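Protein CT_858 (Chlamydia trachomatis, PDB 3DOR) probably acts as a secreted serine-type endopeptidase of the S41 peptidase family, found as a dimer in its mature form. Local coordinates at residues 477-491 and 525-537. Residues are numbered along the deposited sequence; the frame is centred on the assembly and turned at random.
Sequences KDNDRALIVGTRTAG and IENIGVEPHIDLP
K477 and E531 carry the charged part of this contact. The lysine leaves the end of helix 468-478 with CG anti to its backbone N (chi1 -170°), runs on extended and bends only at its last torsion, which turns NZ onto E531 OE2 at 3.0 Å; the salt bridge uses the anti side of the carboxylate, close to its plane. R519 holds the other oxygen, OE1, which a water also ties to R488 NH1, so both ends of the carboxylate are gripped. The R488 guanidinium has the E531 CB over one face, while NH1 gives a hydrogen bond to I528 O, 2.9 Å away. The same lysine chain also packs on an aromatic ring: K477 CE sits over the centre of one face of the H533 imidazole, 3.9 Å from its centroid, a CH-pi contact. L483 CD2 and I484 CD1 also pack against this imidazole, whose NE2 bonds only weakly to A482 O.

Backbone pairing illustrates how a short parallel strand is added to the edge of a sheet. Strand 534-535 forms one edge of the mixed seven-stranded sheet within this chain, in the S41 peptidase region, and 483-486 is its inner neighbour, itself bonded to 457-461. I484 O takes two donors, H533 N and I534 N; G486 N then reaches I534 O, and L536 N returns to G486 O at 2.7 Å. V485 CG1 meets L536 CD1 at 3.8 Å on the side covered by helix 549-564.

The loop that follows strand 483-486 pairs instead with the one that precedes strand 534-535, now running in opposite directions. T489 N bonds to V530 O, and V530 N to T489 OG1 at 2.8 Å, a hydroxyl that D470 also engages. Past this exchange the two glycines G491 and G529 bring their CA atoms within 3.6 Å, and N527 N binds G491 O at 2.7 Å.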
# COMPACT_ATOMS: atom_id res chain seq x y z
N LYS B 477 -32.03 4.13 12.15
CA LYS B 477 -32.94 3.45 13.06
C LYS B 477 -32.80 3.98 14.48
O LYS B 477 -33.79 4.38 15.09
CB LYS B 477 -32.69 1.94 13.05
CG LYS B 477 -33.74 1.12 13.80
CD LYS B 477 -33.55 -0.37 13.51
CE LYS B 477 -34.78 -1.20 13.89
NZ LYS B 477 -35.06 -1.20 15.36
N ASP B 478 -31.57 4.00 15.00
CA ASP B 478 -31.32 4.45 16.36
C ASP B 478 -31.60 5.94 16.61
O ASP B 478 -31.71 6.36 17.76
CB ASP B 478 -29.89 4.08 16.79
CG ASP B 478 -29.69 2.57 16.92
OD1 ASP B 478 -30.67 1.82 16.71
OD2 ASP B 478 -28.57 2.11 17.22
N ASN B 479 -31.74 6.72 15.55
CA ASN B 479 -32.04 8.15 15.67
C ASN B 479 -33.50 8.38 15.27
O ASN B 479 -33.96 9.53 15.18
CB ASN B 479 -31.12 8.99 14.76
CG ASN B 479 -29.73 9.18 15.35
OD1 ASN B 479 -29.52 9.98 16.25
ND2 ASN B 479 -28.76 8.43 14.83
N ASP B 480 -34.21 7.28 15.01
CA ASP B 480 -35.62 7.32 14.62
C ASP B 480 -35.86 8.24 13.40
O ASP B 480 -36.84 8.97 13.37
CB ASP B 480 -36.48 7.84 15.79
CG ASP B 480 -36.41 6.94 17.03
OD1 ASP B 480 -36.10 7.41 18.13
OD2 ASP B 480 -36.70 5.66 16.87
N ARG B 481 -34.97 8.18 12.42
CA ARG B 481 -35.09 9.02 11.21
C ARG B 481 -35.83 8.30 10.09
O ARG B 481 -36.49 8.93 9.26
CB ARG B 481 -33.69 9.40 10.69
CG ARG B 481 -33.43 10.88 10.50
CD ARG B 481 -33.83 11.44 9.13
NE ARG B 481 -35.26 11.34 8.93
CZ ARG B 481 -35.91 11.78 7.86
NH1 ARG B 481 -35.27 12.38 6.86
NH2 ARG B 481 -37.21 11.55 7.77
N ALA B 482 -35.69 6.98 10.04
CA ALA B 482 -36.32 6.21 8.98
C ALA B 482 -36.88 4.88 9.43
O ALA B 482 -36.48 4.33 10.46
CB ALA B 482 -35.32 5.98 7.85
N LEU B 483 -37.79 4.36 8.62
CA LEU B 483 -38.41 3.07 8.85
C LEU B 483 -37.48 2.06 8.14
O LEU B 483 -37.22 2.21 6.94
CB LEU B 483 -39.79 3.06 8.19
CG LEU B 483 -40.94 2.16 8.67
CD1 LEU B 483 -41.38 1.27 7.54
CD2 LEU B 483 -40.55 1.37 9.90
N ILE B 484 -36.97 1.07 8.87
CA ILE B 484 -36.07 0.09 8.26
C ILE B 484 -36.86 -1.19 7.98
O ILE B 484 -37.48 -1.75 8.88
CB ILE B 484 -34.84 -0.21 9.17
CG1 ILE B 484 -33.86 0.97 9.19
CG2 ILE B 484 -34.03 -1.37 8.59
CD1 ILE B 484 -34.43 2.22 9.67
N VAL B 485 -36.82 -1.64 6.73
CA VAL B 485 -37.59 -2.81 6.31
C VAL B 485 -36.76 -3.85 5.56
O VAL B 485 -35.86 -3.50 4.81
CB VAL B 485 -38.75 -2.35 5.39
CG1 VAL B 485 -39.62 -3.53 4.99
CG2 VAL B 485 -39.58 -1.29 6.11
N GLY B 486 -37.08 -5.13 5.76
CA GLY B 486 -36.38 -6.20 5.08
C GLY B 486 -35.90 -7.27 6.04
O GLY B 486 -36.66 -7.73 6.91
N THR B 487 -34.65 -7.69 5.88
CA THR B 487 -34.09 -8.68 6.78
C THR B 487 -32.79 -8.16 7.38
O THR B 487 -32.09 -7.33 6.77
CB THR B 487 -33.87 -10.07 6.09
OG1 THR B 487 -33.09 -9.93 4.90
CG2 THR B 487 -35.22 -10.70 5.74
N ARG B 488 -32.49 -8.63 8.59
CA ARG B 488 -31.30 -8.27 9.36
C ARG B 488 -30.02 -8.23 8.53
O ARG B 488 -29.77 -9.13 7.72
CB ARG B 488 -31.15 -9.27 10.52
CG ARG B 488 -29.95 -9.07 11.42
CD ARG B 488 -29.88 -10.20 12.49
NE ARG B 488 -31.03 -10.20 13.39
CZ ARG B 488 -31.15 -9.44 14.48
NH1 ARG B 488 -30.18 -8.60 14.82
NH2 ARG B 488 -32.26 -9.49 15.21
N THR B 489 -29.21 -7.19 8.74
CA THR B 489 -27.95 -7.05 8.01
C THR B 489 -26.91 -8.06 8.50
O THR B 489 -27.05 -8.66 9.58
CB THR B 489 -27.40 -5.59 8.12
OG1 THR B 489 -27.12 -5.28 9.49
CG2 THR B 489 -28.44 -4.57 7.59
N ALA B 490 -25.85 -8.25 7.71
CA ALA B 490 -24.80 -9.22 8.01
C ALA B 490 -24.05 -9.07 9.33
O ALA B 490 -23.85 -10.05 10.04
CB ALA B 490 -23.79 -9.24 6.87
N GLY B 491 -23.61 -7.86 9.64
CA GLY B 491 -22.90 -7.66 10.88
C GLY B 491 -21.38 -7.65 10.76
O GLY B 491 -20.69 -8.44 11.42
N ILE B 525 -22.28 -4.67 16.67
CA ILE B 525 -22.82 -4.93 15.34
C ILE B 525 -22.26 -6.24 14.78
O ILE B 525 -22.96 -6.94 14.05
CB ILE B 525 -22.47 -3.77 14.35
CG1 ILE B 525 -23.02 -2.45 14.88
CG2 ILE B 525 -23.06 -4.05 12.96
CD1 ILE B 525 -24.51 -2.49 15.08
N GLU B 526 -21.01 -6.55 15.12
CA GLU B 526 -20.34 -7.77 14.65
C GLU B 526 -21.25 -8.99 14.77
O GLU B 526 -21.79 -9.26 15.84
CB GLU B 526 -19.06 -7.99 15.46
CG GLU B 526 -18.15 -9.09 14.92
CD GLU B 526 -17.61 -8.79 13.53
OE1 GLU B 526 -17.64 -7.61 13.13
OE2 GLU B 526 -17.14 -9.73 12.85
N ASN B 527 -21.42 -9.72 13.67
CA ASN B 527 -22.25 -10.93 13.63
C ASN B 527 -23.75 -10.73 13.79
O ASN B 527 -24.54 -11.24 12.99
CB ASN B 527 -21.79 -11.93 14.70
CG ASN B 527 -20.43 -12.50 14.41
OD1 ASN B 527 -20.23 -13.18 13.40
ND2 ASN B 527 -19.47 -12.22 15.28
N ILE B 528 -24.14 -10.01 14.84
CA ILE B 528 -25.54 -9.75 15.16
C ILE B 528 -26.26 -8.85 14.15
O ILE B 528 -27.47 -8.94 13.98
CB ILE B 528 -25.67 -9.08 16.56
CG1 ILE B 528 -25.01 -9.96 17.61
CG2 ILE B 528 -27.13 -8.89 16.91
CD1 ILE B 528 -25.50 -11.39 17.62
N GLY B 529 -25.51 -7.97 13.50
CA GLY B 529 -26.10 -7.09 12.52
C GLY B 529 -27.13 -6.12 13.07
O GLY B 529 -27.23 -5.90 14.28
N VAL B 530 -27.89 -5.54 12.15
CA VAL B 530 -28.91 -4.57 12.50
C VAL B 530 -30.27 -5.11 12.08
O VAL B 530 -30.48 -5.48 10.92
CB VAL B 530 -28.65 -3.24 11.77
CG1 VAL B 530 -29.69 -2.21 12.16
CG2 VAL B 530 -27.25 -2.76 12.10
N GLU B 531 -31.18 -5.13 13.04
CA GLU B 531 -32.53 -5.60 12.81
C GLU B 531 -33.38 -4.50 12.21
O GLU B 531 -33.15 -3.31 12.46
CB GLU B 531 -33.16 -6.06 14.14
CG GLU B 531 -33.61 -4.92 15.09
CD GLU B 531 -32.46 -4.07 15.66
OE1 GLU B 531 -31.30 -4.55 15.73
OE2 GLU B 531 -32.71 -2.91 16.07
N PRO B 532 -34.35 -4.87 11.37
CA PRO B 532 -35.25 -3.90 10.74
C PRO B 532 -36.41 -3.67 11.69
O PRO B 532 -36.56 -4.41 12.65
CB PRO B 532 -35.70 -4.61 9.47
CG PRO B 532 -35.79 -6.05 9.94
CD PRO B 532 -34.50 -6.20 10.74
N HIS B 533 -37.22 -2.64 11.44
CA HIS B 533 -38.41 -2.39 12.25
C HIS B 533 -39.39 -3.46 11.81
O HIS B 533 -40.07 -4.07 12.63
CB HIS B 533 -39.04 -1.03 11.93
CG HIS B 533 -38.25 0.15 12.40
ND1 HIS B 533 -38.35 0.63 13.69
CD2 HIS B 533 -37.39 0.97 11.75
CE1 HIS B 533 -37.58 1.71 13.81
NE2 HIS B 533 -37.00 1.93 12.65
N ILE B 534 -39.46 -3.69 10.50
CA ILE B 534 -40.38 -4.68 9.94
C ILE B 534 -39.63 -5.79 9.21
O ILE B 534 -38.97 -5.54 8.21
CB ILE B 534 -41.36 -4.03 8.93
CG1 ILE B 534 -42.12 -2.85 9.56
CG2 ILE B 534 -42.32 -5.08 8.40
CD1 ILE B 534 -42.99 -3.22 10.74
N ASP B 535 -39.74 -7.02 9.71
CA ASP B 535 -39.08 -8.14 9.07
C ASP B 535 -39.90 -8.51 7.85
O ASP B 535 -41.05 -8.91 7.97
CB ASP B 535 -38.99 -9.32 10.03
CG ASP B 535 -38.27 -10.50 9.42
OD1 ASP B 535 -38.93 -11.33 8.75
OD2 ASP B 535 -37.04 -10.60 9.59
N LEU B 536 -39.31 -8.37 6.67
CA LEU B 536 -40.00 -8.64 5.42
C LEU B 536 -39.10 -9.44 4.48
O LEU B 536 -38.42 -8.86 3.62
CB LEU B 536 -40.36 -7.33 4.74
CG LEU B 536 -41.69 -7.10 4.01
CD1 LEU B 536 -41.44 -6.10 2.90
CD2 LEU B 536 -42.27 -8.39 3.44
N PRO B 537 -39.06 -10.76 4.65
CA PRO B 537 -38.23 -11.59 3.78
C PRO B 537 -38.87 -11.76 2.41
O PRO B 537 -40.04 -11.45 2.23
CB PRO B 537 -38.15 -12.92 4.54
CG PRO B 537 -39.52 -13.00 5.19
CD PRO B 537 -39.71 -11.57 5.70
O HOH W 1 -30.68 -6.74 17.13
O HOH W 2 -34.63 -10.34 9.84
O HOH W 3 -18.38 -9.92 10.50